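Local coordinates for arginase, mitochondrial (Medicago truncatula, PDB 6VSS), which hydrolyses L-arginine to urea and L-ornithine with two manganese ions per subunit, and also cleaves agmatine to putrescine and urea, at residues 179-184 against 217-222; 68-73 against 119-124; 157-162 against 310-315. All coordinates share one frame; numbering follows the deposited sequence.

Contact 1 of 3, residues 179-184 against 217-222. With MN (manganese (II) ion), chain I; MN (manganese (II) ion), chain J.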
# COMPACT_ATOMS: atom_id res chain seq x y z
N ASP B 179 -0.92 -35.71 -22.03
CA ASP B 179 -0.10 -35.66 -20.79
C ASP B 179 -0.22 -34.23 -20.28
O ASP B 179 -0.30 -33.38 -21.12
CB ASP B 179 1.36 -36.06 -21.03
CG ASP B 179 1.62 -37.54 -21.33
OD1 ASP B 179 0.76 -38.39 -20.99
OD2 ASP B 179 2.71 -37.84 -21.87
N ILE B 180 -0.18 -34.02 -18.97
CA ILE B 180 -0.30 -32.67 -18.36
C ILE B 180 0.93 -32.35 -17.51
O ILE B 180 1.37 -33.17 -16.73
CB ILE B 180 -1.59 -32.52 -17.56
CG1 ILE B 180 -2.83 -32.81 -18.40
CG2 ILE B 180 -1.62 -31.15 -16.88
CD1 ILE B 180 -4.09 -32.71 -17.63
N LEU B 181 1.43 -31.16 -17.71
CA LEU B 181 2.44 -30.54 -16.84
C LEU B 181 1.67 -29.46 -16.11
O LEU B 181 1.06 -28.63 -16.80
CB LEU B 181 3.54 -29.91 -17.68
CG LEU B 181 4.51 -29.07 -16.86
CD1 LEU B 181 5.13 -29.90 -15.75
CD2 LEU B 181 5.57 -28.49 -17.80
N HIS B 182 1.62 -29.57 -14.78
CA HIS B 182 0.73 -28.78 -13.92
C HIS B 182 1.62 -28.13 -12.87
O HIS B 182 2.24 -28.88 -12.08
CB HIS B 182 -0.37 -29.69 -13.39
CG HIS B 182 -1.14 -29.16 -12.22
ND1 HIS B 182 -1.60 -29.99 -11.21
CD2 HIS B 182 -1.60 -27.92 -11.94
CE1 HIS B 182 -2.32 -29.27 -10.36
NE2 HIS B 182 -2.30 -27.99 -10.78
N PHE B 183 1.70 -26.82 -12.88
CA PHE B 183 2.38 -26.01 -11.82
C PHE B 183 1.34 -25.56 -10.81
O PHE B 183 0.36 -24.94 -11.17
CB PHE B 183 3.10 -24.82 -12.42
CG PHE B 183 4.20 -25.19 -13.38
CD1 PHE B 183 3.95 -25.30 -14.74
CD2 PHE B 183 5.52 -25.31 -12.96
CE1 PHE B 183 4.96 -25.59 -15.66
CE2 PHE B 183 6.53 -25.63 -13.87
CZ PHE B 183 6.23 -25.79 -15.21
N ASP B 184 1.59 -25.85 -9.55
CA ASP B 184 0.63 -25.49 -8.49
C ASP B 184 1.29 -25.60 -7.11
O ASP B 184 2.12 -26.45 -6.95
CB ASP B 184 -0.57 -26.40 -8.64
CG ASP B 184 -1.87 -25.76 -8.20
OD1 ASP B 184 -1.87 -24.92 -7.26
OD2 ASP B 184 -2.83 -26.03 -8.89
N VAL B 217 2.07 -34.43 -14.43
CA VAL B 217 3.35 -34.11 -13.74
C VAL B 217 3.13 -32.81 -12.99
O VAL B 217 2.84 -31.84 -13.67
CB VAL B 217 4.47 -33.99 -14.77
CG1 VAL B 217 5.80 -33.69 -14.10
CG2 VAL B 217 4.53 -35.24 -15.62
N GLN B 218 3.17 -32.86 -11.65
CA GLN B 218 2.81 -31.70 -10.80
C GLN B 218 4.10 -31.14 -10.26
O GLN B 218 4.91 -31.91 -9.72
CB GLN B 218 1.87 -32.11 -9.67
CG GLN B 218 0.66 -32.90 -10.15
CD GLN B 218 -0.45 -32.95 -9.12
OE1 GLN B 218 -0.28 -33.44 -8.00
NE2 GLN B 218 -1.59 -32.39 -9.47
N VAL B 219 4.26 -29.84 -10.28
CA VAL B 219 5.51 -29.18 -9.81
C VAL B 219 5.15 -27.96 -8.95
O VAL B 219 4.31 -27.18 -9.36
CB VAL B 219 6.36 -28.80 -11.03
CG1 VAL B 219 7.64 -28.07 -10.64
CG2 VAL B 219 6.68 -30.01 -11.86
N GLY B 220 5.85 -27.79 -7.83
CA GLY B 220 5.68 -26.71 -6.84
C GLY B 220 4.79 -27.08 -5.66
O GLY B 220 4.52 -26.22 -4.83
N ILE B 221 4.45 -28.36 -5.53
CA ILE B 221 3.47 -28.83 -4.53
C ILE B 221 4.06 -28.70 -3.12
O ILE B 221 5.16 -29.20 -2.93
CB ILE B 221 3.03 -30.27 -4.86
CG1 ILE B 221 2.46 -30.37 -6.26
CG2 ILE B 221 2.07 -30.76 -3.79
CD1 ILE B 221 1.15 -29.72 -6.42
N ARG B 222 3.35 -28.02 -2.23
CA ARG B 222 3.79 -27.81 -0.84
C ARG B 222 2.59 -27.74 0.11
O ARG B 222 2.78 -27.38 1.21
CB ARG B 222 4.64 -26.54 -0.74
CG ARG B 222 4.04 -25.33 -1.41
CD ARG B 222 5.09 -24.33 -1.63
NE ARG B 222 4.50 -23.04 -2.01
CZ ARG B 222 4.23 -22.61 -3.23
NH1 ARG B 222 4.40 -23.38 -4.29
NH2 ARG B 222 3.77 -21.38 -3.38
MN MN I . -3.17 -23.36 -6.31
MN MN J . -4.64 -24.95 -8.56
O HOH W 1 -4.75 -24.83 -6.51
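Ile180 and Val217 meet in the backbone pairing of two parallel strands, 178-183 and 213-221; the axes of the short segments 179-183 and 217-219 come within 4.7 Å. Val217 N gives its hydrogen to Ile180 O in a nearly straight bond (177°). From there the bonds pass back and forth: His182 N to Val217 O, Val219 N to His182 O, and finally Asp184 N to Val219 O at 3.0 Å, one residue beyond the end of strand 178-183.

The polar side-chain bonds centre on His182. Gln218 lies alongside it, and NE2 of Gln218 donates to ND1 of His182 at 3.0 Å, at the ring edge and close to its plane, with ring and amide turned 53° apart. Thr239 holds the other amide atom, OE1. The far ring nitrogen, NE2 of His182, donates to Asp184 OD2 at 2.8 Å on the anti lone pair. A leucine in place of His182 would probably leave Asp184 OD2 without this second-shell donor and Gln218 NE2 without the ring nitrogen it bonds to.

Apolar contacts fill the other face. CD1 of Leu181, its CG anti to the backbone N (chi1 171°), reaches Val217 CG1 and Val219 CG2, while Phe183 CD2 sits 4.1 Å from Val219 CB. Helix 291-300 covers this face through Ile294 and Ile297.

Asp184 OD1 binds one manganese and OD2 the other at 2.1 Å, with a water between the ions. Adjacent parallel strands of a beta-alpha-beta unit, ending in a bridging aspartate at the carboxyl edge of the sheet, form part of the binuclear manganese site of the arginase fold.

Contact 2 of 3, residues 68-73 against 119-124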
# COMPACT_ATOMS: atom_id res chain seq x y z
N GLY B 68 -10.28 -16.08 -22.44
CA GLY B 68 -10.64 -15.73 -21.06
C GLY B 68 -11.84 -16.53 -20.58
O GLY B 68 -12.85 -16.69 -21.35
N VAL B 69 -11.72 -17.05 -19.35
CA VAL B 69 -12.84 -17.66 -18.59
C VAL B 69 -12.83 -17.00 -17.22
O VAL B 69 -12.19 -17.50 -16.29
CB VAL B 69 -12.71 -19.18 -18.56
CG1 VAL B 69 -13.93 -19.81 -17.93
CG2 VAL B 69 -12.43 -19.75 -19.95
N PRO B 70 -13.46 -15.79 -17.14
CA PRO B 70 -13.52 -14.98 -15.92
C PRO B 70 -14.55 -15.52 -14.91
O PRO B 70 -15.58 -14.98 -14.78
CB PRO B 70 -13.93 -13.61 -16.47
CG PRO B 70 -14.79 -13.97 -17.68
CD PRO B 70 -14.07 -15.13 -18.31
N LEU B 71 -14.18 -16.62 -14.26
CA LEU B 71 -14.99 -17.41 -13.31
C LEU B 71 -14.21 -17.55 -12.01
O LEU B 71 -13.05 -18.05 -12.04
CB LEU B 71 -15.23 -18.75 -13.99
CG LEU B 71 -16.10 -19.73 -13.24
CD1 LEU B 71 -16.66 -20.75 -14.22
CD2 LEU B 71 -15.32 -20.40 -12.11
N GLY B 72 -14.80 -17.07 -10.92
CA GLY B 72 -14.23 -17.07 -9.56
C GLY B 72 -15.10 -17.82 -8.61
O GLY B 72 -14.64 -18.05 -7.47
N HIS B 73 -16.30 -18.25 -9.05
CA HIS B 73 -17.32 -18.69 -8.06
C HIS B 73 -17.01 -20.10 -7.52
O HIS B 73 -17.78 -20.61 -6.68
CB HIS B 73 -18.74 -18.51 -8.59
CG HIS B 73 -19.13 -19.49 -9.65
ND1 HIS B 73 -18.76 -19.32 -10.95
CD2 HIS B 73 -19.89 -20.61 -9.59
CE1 HIS B 73 -19.25 -20.33 -11.66
NE2 HIS B 73 -19.98 -21.14 -10.84
N VAL B 119 -15.20 -15.68 -22.50
CA VAL B 119 -16.55 -16.25 -22.25
C VAL B 119 -17.22 -15.40 -21.18
O VAL B 119 -16.70 -15.35 -20.06
CB VAL B 119 -16.50 -17.71 -21.78
CG1 VAL B 119 -17.91 -18.22 -21.47
CG2 VAL B 119 -15.76 -18.59 -22.78
N PRO B 120 -18.40 -14.79 -21.47
CA PRO B 120 -19.13 -13.93 -20.53
C PRO B 120 -19.87 -14.69 -19.42
O PRO B 120 -21.13 -14.84 -19.42
CB PRO B 120 -20.12 -13.21 -21.45
CG PRO B 120 -20.40 -14.20 -22.55
CD PRO B 120 -19.09 -14.93 -22.76
N ILE B 121 -19.06 -15.16 -18.47
CA ILE B 121 -19.47 -16.07 -17.38
C ILE B 121 -20.59 -15.41 -16.56
O ILE B 121 -21.65 -16.05 -16.33
CB ILE B 121 -18.25 -16.43 -16.52
CG1 ILE B 121 -17.20 -17.20 -17.33
CG2 ILE B 121 -18.69 -17.21 -15.28
CD1 ILE B 121 -17.70 -18.53 -17.88
N GLU B 122 -20.35 -14.17 -16.11
CA GLU B 122 -21.27 -13.41 -15.23
C GLU B 122 -22.65 -13.34 -15.89
O GLU B 122 -23.65 -13.69 -15.25
CB GLU B 122 -20.67 -12.03 -14.91
CG GLU B 122 -21.63 -11.05 -14.22
CD GLU B 122 -21.09 -9.69 -13.72
OE1 GLU B 122 -20.14 -9.10 -14.31
OE2 GLU B 122 -21.65 -9.16 -12.75
N GLU B 123 -22.75 -12.87 -17.12
CA GLU B 123 -24.05 -12.71 -17.83
C GLU B 123 -24.78 -14.06 -18.02
O GLU B 123 -26.04 -14.12 -17.88
CB GLU B 123 -23.84 -12.01 -19.16
CG GLU B 123 -23.29 -10.59 -19.01
CD GLU B 123 -21.77 -10.46 -19.05
OE1 GLU B 123 -21.05 -11.50 -18.93
OE2 GLU B 123 -21.28 -9.29 -19.16
N ILE B 124 -24.04 -15.12 -18.26
CA ILE B 124 -24.62 -16.47 -18.39
C ILE B 124 -25.11 -16.97 -17.03
O ILE B 124 -26.27 -17.44 -16.98
CB ILE B 124 -23.63 -17.45 -19.01
CG1 ILE B 124 -23.37 -17.07 -20.47
CG2 ILE B 124 -24.17 -18.86 -18.86
CD1 ILE B 124 -22.14 -17.73 -21.02
O HOH W 2 -17.32 -12.76 -15.50
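Ile121 drives its side chain into the bend formed by Val69, Pro70 and Leu71, and each of its branches has a different neighbour. CD1 reaches Val69 CG1 at 4.0 Å, CG1 lies against CD of the Pro70 ring, and CG2 meets Leu71 CB. With CG1 anti to the carbonyl carbon and CG2 anti to the backbone N (chi1 -63°), the two branches part around Pro70 O, which sits 3.5 Å from Ile121 CB. The same edge of the proline ring also meets a carbonyl: Pro70 CD is 3.2 Å from Val119 O.

One direct hydrogen bond crosses the contact, from Val119 N to Gly68 O at 2.8 Å, the donor tilted 30° from the carbonyl plane. A water adds a looser link, donating to Pro70 O and accepting weakly from Glu122 N.

Behind these contacts, Pro70 and Pro120 are each the centre of an inverse gamma turn, closed by the weak bonds Leu71 N to Val69 O and Ile121 N to Val119 O. Pro120 also occupies the N-cap position of helix 121-125. Helix 131-146 backs the apolar cluster, with Ile138 on Val69 and Leu134 on Leu71, while Glu122 makes a salt bridge to Arg89 of a neighbouring subunit.

The two segments follow neighbouring parallel strands, 63-69 and the outermost 113-118, and pack together at the carboxyl edge of the parallel sheet in the arginase alpha/beta fold.

Contact 3 of 3, residues 157-162 against 310-315. With MN (manganese (II) ion), chain J.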
# COMPACT_ATOMS: atom_id res chain seq x y z
N GLY B 157 -7.56 -17.89 -16.82
CA GLY B 157 -8.52 -17.96 -15.70
C GLY B 157 -8.48 -16.63 -14.97
O GLY B 157 -7.63 -15.77 -15.25
N GLY B 158 -9.37 -16.50 -13.99
CA GLY B 158 -10.23 -17.58 -13.60
C GLY B 158 -9.58 -18.46 -12.56
O GLY B 158 -8.35 -18.58 -12.56
N ASP B 159 -10.38 -19.08 -11.72
CA ASP B 159 -9.89 -20.07 -10.72
C ASP B 159 -9.65 -21.42 -11.39
O ASP B 159 -9.98 -21.62 -12.60
CB ASP B 159 -10.82 -20.09 -9.54
CG ASP B 159 -12.09 -20.87 -9.79
OD1 ASP B 159 -12.00 -21.83 -10.55
OD2 ASP B 159 -13.15 -20.52 -9.14
N HIS B 160 -9.02 -22.33 -10.66
CA HIS B 160 -8.41 -23.50 -11.29
C HIS B 160 -9.50 -24.47 -11.77
O HIS B 160 -9.12 -25.32 -12.53
CB HIS B 160 -7.33 -24.12 -10.39
CG HIS B 160 -6.21 -24.67 -11.21
ND1 HIS B 160 -4.93 -24.86 -10.73
CD2 HIS B 160 -6.22 -25.14 -12.47
CE1 HIS B 160 -4.18 -25.31 -11.73
NE2 HIS B 160 -4.94 -25.52 -12.78
N SER B 161 -10.76 -24.32 -11.38
CA SER B 161 -11.88 -25.25 -11.73
C SER B 161 -12.00 -25.39 -13.26
O SER B 161 -12.51 -26.48 -13.76
CB SER B 161 -13.19 -24.78 -11.16
OG SER B 161 -13.53 -23.48 -11.63
N ILE B 162 -11.59 -24.35 -13.96
CA ILE B 162 -11.80 -24.25 -15.43
C ILE B 162 -10.94 -25.30 -16.15
O ILE B 162 -11.33 -25.75 -17.25
CB ILE B 162 -11.52 -22.80 -15.90
CG1 ILE B 162 -10.04 -22.44 -15.78
CG2 ILE B 162 -12.40 -21.79 -15.19
CD1 ILE B 162 -9.72 -21.21 -16.48
N VAL B 310 -3.34 -20.37 -17.74
CA VAL B 310 -2.73 -19.59 -16.64
C VAL B 310 -3.87 -19.12 -15.75
O VAL B 310 -4.69 -18.37 -16.25
CB VAL B 310 -1.87 -18.45 -17.17
CG1 VAL B 310 -1.24 -17.69 -16.00
CG2 VAL B 310 -0.81 -18.99 -18.11
N VAL B 311 -3.93 -19.64 -14.50
CA VAL B 311 -5.07 -19.52 -13.56
C VAL B 311 -4.64 -18.93 -12.23
O VAL B 311 -3.44 -18.95 -11.97
CB VAL B 311 -5.75 -20.87 -13.38
CG1 VAL B 311 -6.24 -21.36 -14.74
CG2 VAL B 311 -4.87 -21.91 -12.72
N GLU B 312 -5.64 -18.39 -11.52
CA GLU B 312 -5.60 -18.04 -10.10
C GLU B 312 -4.80 -16.73 -9.94
O GLU B 312 -4.63 -16.31 -8.78
CB GLU B 312 -4.98 -19.19 -9.27
CG GLU B 312 -5.86 -20.42 -9.10
CD GLU B 312 -7.04 -20.38 -8.15
OE1 GLU B 312 -7.99 -21.20 -8.36
OE2 GLU B 312 -7.06 -19.51 -7.27
N TYR B 313 -4.47 -15.97 -11.00
CA TYR B 313 -4.11 -14.54 -10.80
C TYR B 313 -5.36 -13.85 -10.21
O TYR B 313 -6.44 -13.97 -10.79
CB TYR B 313 -3.63 -13.80 -12.06
CG TYR B 313 -3.49 -12.32 -11.84
CD1 TYR B 313 -2.88 -11.81 -10.71
CD2 TYR B 313 -3.96 -11.39 -12.77
CE1 TYR B 313 -2.73 -10.44 -10.51
CE2 TYR B 313 -3.87 -10.02 -12.56
CZ TYR B 313 -3.22 -9.54 -11.44
OH TYR B 313 -3.06 -8.18 -11.25
N ASN B 314 -5.19 -13.14 -9.08
CA ASN B 314 -6.25 -12.40 -8.37
C ASN B 314 -5.81 -10.94 -8.28
O ASN B 314 -5.09 -10.54 -7.37
CB ASN B 314 -6.47 -13.05 -6.99
CG ASN B 314 -7.65 -12.46 -6.25
OD1 ASN B 314 -8.06 -11.34 -6.56
ND2 ASN B 314 -8.20 -13.21 -5.28
N PRO B 315 -6.28 -10.08 -9.19
CA PRO B 315 -5.89 -8.67 -9.16
C PRO B 315 -6.35 -7.90 -7.92
O PRO B 315 -5.73 -6.95 -7.56
CB PRO B 315 -6.54 -8.06 -10.42
CG PRO B 315 -7.44 -9.10 -10.99
CD PRO B 315 -7.18 -10.41 -10.29
MN MN J . -4.64 -24.95 -8.56
O HOH W 3 -5.01 -16.10 -13.95
O HOH W 1 -4.75 -24.83 -6.51
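Gly157 N donates to Val310 O at 3.0 Å where strands 151-157 and 305-311 end next to each other, and Glu312 N answers with a bond to Gly158 O. Between these two bonds the peptide joining Gly157 to Gly158 is cis, and Gly158 has a positive phi. Gly157 has no side chain, which lets the backbone lie close to Val311 CG1. A water ties the ends together beyond the strands, donating to Gly157 O and Val310 O while accepting from Tyr313 N.

Val311 covers one face of the His160 ring. Its CG2, in the crowded position between backbone N and carbonyl carbon, stands 3.4 Å from the ring centroid and only 5° off the normal, a CH-pi contact over the middle of the ring. CG1, the other methyl, turns to Ile162 CD1 at 3.9 Å. The ring is also fixed at both nitrogens: ND1 binds a manganese at 2.2 Å and NE2 is bonded to Ser267 OG.

This is the carboxyl edge of the central parallel sheet, where the loops of the arginase fold gather the metal ligands. Asp184, Asp188 and Asp269 complete the protein ligands of the ion on His160.

Glu312, inferred to bind substrate, bends at chi2 (-75°), which brings OE1 back to His160 N at 2.8 Å. The N-H meets that oxygen on its anti side, 25° out of the carboxylate plane, and His200 ND1 is a second hydrogen-bond partner of OE1. The Asp159 carboxylate is engaged nearer its own loop: OD1 accepts from Ser161 N at 2.9 Å in an Asx turn, while OD2 pairs with Ser75 OG.

Contacts 1 and 3 meet at the metal centre. Asp184 OD2 and His160 ND1, 3.0 Å apart, bind the same manganese, and the water bridging the ions is shared by both contacts; alongside, His182 NE2 lies 3.4 Å from His160 CE1. Contact 2 joins from the other side of contact 3: Leu71 O and Asp159 N, at 2.9 Å, probably form a hydrogen bond, and Val69 CG1 packs on Ile162 CG2. All three draw on one parallel sheet, yet contacts 1 and 2 do not touch, their centres 25 Å apart on opposite sides of the chain's centre. The Leu71 side chain remains about 12 Å from a manganese, leaving 157-162 between the metal site and 68-73.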